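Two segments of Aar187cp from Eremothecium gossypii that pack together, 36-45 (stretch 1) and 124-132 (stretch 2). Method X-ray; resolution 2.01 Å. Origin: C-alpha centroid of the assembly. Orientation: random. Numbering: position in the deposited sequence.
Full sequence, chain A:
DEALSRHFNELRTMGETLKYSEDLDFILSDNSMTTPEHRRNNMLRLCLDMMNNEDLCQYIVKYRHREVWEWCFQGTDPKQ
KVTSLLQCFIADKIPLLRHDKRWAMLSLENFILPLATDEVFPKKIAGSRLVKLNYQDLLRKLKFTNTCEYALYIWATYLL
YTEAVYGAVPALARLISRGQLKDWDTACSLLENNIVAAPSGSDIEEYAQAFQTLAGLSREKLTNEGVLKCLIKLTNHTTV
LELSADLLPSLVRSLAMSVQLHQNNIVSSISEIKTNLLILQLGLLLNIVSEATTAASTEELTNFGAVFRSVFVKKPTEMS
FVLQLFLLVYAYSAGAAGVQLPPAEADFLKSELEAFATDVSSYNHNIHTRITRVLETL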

# COMPACT_ATOMS: atom_id res chain seq x y z
N PRO A 36 -20.81 0.84 -29.74
CA PRO A 36 -20.30 1.21 -28.42
C PRO A 36 -20.50 2.71 -28.08
O PRO A 36 -20.61 3.05 -26.90
CB PRO A 36 -18.81 0.83 -28.48
CG PRO A 36 -18.74 -0.22 -29.56
CD PRO A 36 -19.77 0.21 -30.58
N GLU A 37 -20.56 3.57 -29.08
CA GLU A 37 -20.80 5.02 -28.85
C GLU A 37 -22.21 5.27 -28.24
O GLU A 37 -22.36 6.10 -27.34
CB GLU A 37 -20.64 5.82 -30.16
CG GLU A 37 -20.66 7.35 -29.97
CD GLU A 37 -20.66 8.15 -31.28
OE1 GLU A 37 -20.99 7.58 -32.34
OE2 GLU A 37 -20.38 9.36 -31.25
N HIS A 38 -23.23 4.60 -28.78
CA HIS A 38 -24.59 4.74 -28.33
C HIS A 38 -24.67 4.22 -26.91
O HIS A 38 -25.29 4.83 -26.03
CB HIS A 38 -25.56 3.99 -29.25
CG HIS A 38 -27.04 4.14 -28.88
ND1 HIS A 38 -27.82 5.16 -29.35
CD2 HIS A 38 -27.87 3.35 -28.07
CE1 HIS A 38 -29.08 5.03 -28.87
NE2 HIS A 38 -29.12 3.92 -28.09
N ARG A 39 -24.12 3.03 -26.69
CA ARG A 39 -24.04 2.47 -25.32
C ARG A 39 -23.42 3.50 -24.39
O ARG A 39 -24.02 3.90 -23.33
CB ARG A 39 -23.25 1.17 -25.32
CG ARG A 39 -22.92 0.61 -23.91
CD ARG A 39 -22.29 -0.81 -24.00
NE ARG A 39 -21.51 -1.26 -22.83
CZ ARG A 39 -21.97 -1.60 -21.62
NH1 ARG A 39 -23.28 -1.46 -21.28
NH2 ARG A 39 -21.08 -2.02 -20.70
N ARG A 40 -22.23 3.94 -24.77
CA ARG A 40 -21.52 4.96 -23.98
C ARG A 40 -22.41 6.19 -23.68
O ARG A 40 -22.33 6.76 -22.57
CB ARG A 40 -20.24 5.42 -24.66
CG ARG A 40 -19.51 6.44 -23.83
CD ARG A 40 -18.24 6.94 -24.48
NE ARG A 40 -18.28 7.88 -25.61
CZ ARG A 40 -19.26 8.66 -25.98
NH1 ARG A 40 -20.40 8.65 -25.30
NH2 ARG A 40 -19.10 9.47 -27.03
N ASN A 41 -23.20 6.60 -24.68
CA ASN A 41 -24.01 7.80 -24.56
C ASN A 41 -25.19 7.60 -23.61
O ASN A 41 -25.49 8.50 -22.79
CB ASN A 41 -24.46 8.30 -25.95
CG ASN A 41 -23.30 9.02 -26.70
OD1 ASN A 41 -22.17 9.08 -26.22
ND2 ASN A 41 -23.58 9.52 -27.86
N ASN A 42 -25.83 6.43 -23.69
CA ASN A 42 -26.87 6.12 -22.73
C ASN A 42 -26.22 6.05 -21.33
O ASN A 42 -26.84 6.49 -20.37
CB ASN A 42 -27.57 4.78 -23.02
CG ASN A 42 -28.51 4.88 -24.26
OD1 ASN A 42 -29.04 3.91 -24.71
ND2 ASN A 42 -28.70 6.04 -24.75
N MET A 43 -25.04 5.47 -21.23
CA MET A 43 -24.44 5.30 -19.83
C MET A 43 -24.15 6.71 -19.27
O MET A 43 -24.35 7.01 -18.05
CB MET A 43 -23.17 4.39 -19.86
CG MET A 43 -22.59 4.13 -18.42
SD MET A 43 -21.18 2.98 -18.71
CE MET A 43 -21.96 1.45 -19.22
N LEU A 44 -23.66 7.58 -20.15
CA LEU A 44 -23.41 8.97 -19.73
C LEU A 44 -24.64 9.68 -19.19
O LEU A 44 -24.64 10.33 -18.10
CB LEU A 44 -22.76 9.78 -20.87
CG LEU A 44 -22.55 11.31 -20.66
CD1 LEU A 44 -21.63 11.43 -19.41
CD2 LEU A 44 -21.92 12.01 -21.86
N ARG A 45 -25.72 9.55 -19.93
CA ARG A 45 -26.94 10.15 -19.59
C ARG A 45 -27.48 9.54 -18.29
O ARG A 45 -28.04 10.25 -17.44
CB ARG A 45 -27.86 9.99 -20.79
CG ARG A 45 -29.33 10.31 -20.50
CD ARG A 45 -30.05 10.41 -21.88
NE ARG A 45 -31.38 10.91 -21.64
CZ ARG A 45 -32.39 10.88 -22.50
NH1 ARG A 45 -32.24 10.37 -23.72
NH2 ARG A 45 -33.58 11.36 -22.11
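Stretch 2, residues 124-132: KIAGSRLVK

Stretch 2 lies along one side of the helix formed by residues 36-45. It enters in extended conformation at Lys 124 to Ala 126, passes through Gly 127 and Ser 128, and turns into a helix from Arg 129 onward. The register runs in the same sense on both segments: the CA of Glu 37 is 8.2 Å from the CA of Gly 127, and one helical turn later the CA of Asn 41 is 7.1 Å from the CA of Val 131. The contact is small, burying 267 Å² in total, and is made chiefly by Arg 40, Asn 41 and Leu 44 against Val 131 and Ile 125, with smaller shares from Ala 126 and Gly 127.

Arg 40 points its CA-to-CB bond toward stretch 2. Its chi1 and chi2 are both t, so the chain extends fully before chi3, at 75° (p), bends the guanidinium across the loop. Ile 125, itself extended with chi1 and chi2 both t, places CD1 over one face of that group, 3.6 Å from Arg 40 CZ. At the guanidinium edge, Arg 40 NH2 lies 2.7 Å from Ala 126 O; the N-H...O angle of 117° makes this a weak hydrogen bond. Arg 40 NH1 and Asn 41 OD1 are modelled only 2.0 Å apart, too short for a hydrogen bond, so the local placement of these two side chains deserves caution.

Gly 127 adopts phi/psi of 171/176, where a CB would be jammed against the carbonyl O of Ala 126 and would also come within 2.7 Å of Val 131 CG1. The lack of a side chain thus lets this extended residue sit close to Val 131 CG1. Ser 128, with chi1 at 74° (p), folds its hydroxyl back over the start of the helix, and OG caps it by accepting from Val 131 N at 3.1 Å.

Val 131 is the residue most covered by stretch 1. Its CA-to-CB bond points toward the helix, and with chi1 at 159° (t) both methyls lie near Asn 41 (CG2 3.3 Å from Asn 41 ND2, CG1 3.9 Å from Asn 41 OD1), and CG1 also reaches Leu 44 CD2 at 4.2 Å and Arg 40 NH2 at 4.0 Å. Leu 44 (chi1 t, chi2 p) also brings CD2 to 3.6 Å from Val 131 O.

Glu 37 and Asn 41 leave their backbones sideways, but their ends approach stretch 2. A water joins them to the loop, donating to Glu 37 OE2 at 2.9 Å and accepting from Asn 41 ND2 at 3.2 Å and from Ser 128 N at 3.0 Å.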

# COMPACT_ATOMS: atom_id res chain seq x y z
N LYS A 124 -10.38 14.87 -24.20
CA LYS A 124 -11.59 15.12 -25.02
C LYS A 124 -12.51 13.87 -25.15
O LYS A 124 -12.04 12.72 -25.11
CB LYS A 124 -11.16 15.50 -26.44
CG LYS A 124 -10.16 16.62 -26.57
CD LYS A 124 -10.11 17.09 -28.02
CE LYS A 124 -9.86 18.59 -28.11
NZ LYS A 124 -9.77 19.05 -29.54
N ILE A 125 -13.81 14.10 -25.35
CA ILE A 125 -14.71 13.00 -25.70
C ILE A 125 -15.11 13.17 -27.19
O ILE A 125 -15.41 14.29 -27.62
CB ILE A 125 -15.91 12.83 -24.67
CG1 ILE A 125 -16.84 11.68 -25.06
CG2 ILE A 125 -16.75 14.08 -24.47
CD1 ILE A 125 -17.93 11.39 -24.04
N ALA A 126 -14.99 12.11 -28.00
CA ALA A 126 -15.58 12.05 -29.35
C ALA A 126 -17.10 12.11 -29.18
O ALA A 126 -17.68 11.26 -28.52
CB ALA A 126 -15.24 10.71 -29.98
N GLY A 127 -17.77 13.11 -29.72
CA GLY A 127 -19.23 13.05 -29.67
C GLY A 127 -19.92 14.30 -30.12
O GLY A 127 -19.27 15.29 -30.42
N SER A 128 -21.24 14.26 -30.18
CA SER A 128 -21.99 15.50 -30.43
C SER A 128 -21.59 16.64 -29.43
O SER A 128 -20.92 16.43 -28.38
CB SER A 128 -23.47 15.22 -30.35
OG SER A 128 -23.85 15.05 -29.00
N ARG A 129 -22.06 17.83 -29.73
CA ARG A 129 -21.89 18.97 -28.83
C ARG A 129 -22.53 18.72 -27.48
O ARG A 129 -21.95 19.00 -26.41
CB ARG A 129 -22.49 20.26 -29.44
CG ARG A 129 -22.47 21.47 -28.51
CD ARG A 129 -23.73 22.32 -28.64
NE ARG A 129 -23.83 23.46 -27.71
CZ ARG A 129 -24.84 23.69 -26.87
NH1 ARG A 129 -25.86 22.83 -26.79
NH2 ARG A 129 -24.83 24.77 -26.08
N LEU A 130 -23.78 18.27 -27.50
CA LEU A 130 -24.47 18.03 -26.23
C LEU A 130 -23.79 16.91 -25.36
O LEU A 130 -23.82 17.01 -24.11
CB LEU A 130 -25.91 17.71 -26.45
CG LEU A 130 -26.80 17.64 -25.20
CD1 LEU A 130 -26.65 18.87 -24.28
CD2 LEU A 130 -28.26 17.48 -25.63
N VAL A 131 -23.26 15.85 -26.05
CA VAL A 131 -22.53 14.74 -25.43
C VAL A 131 -21.34 15.37 -24.69
O VAL A 131 -21.13 15.10 -23.49
CB VAL A 131 -22.13 13.62 -26.44
CG1 VAL A 131 -20.96 12.78 -25.89
CG2 VAL A 131 -23.31 12.65 -26.72
N LYS A 132 -20.59 16.25 -25.37
CA LYS A 132 -19.40 16.86 -24.79
C LYS A 132 -19.75 17.78 -23.62
O LYS A 132 -19.09 17.77 -22.56
CB LYS A 132 -18.63 17.66 -25.84
CG LYS A 132 -17.88 16.87 -26.87
CD LYS A 132 -17.44 17.87 -27.95
CE LYS A 132 -16.11 17.45 -28.52
NZ LYS A 132 -16.50 16.82 -29.76
O HOH W 1 -21.81 11.39 -29.74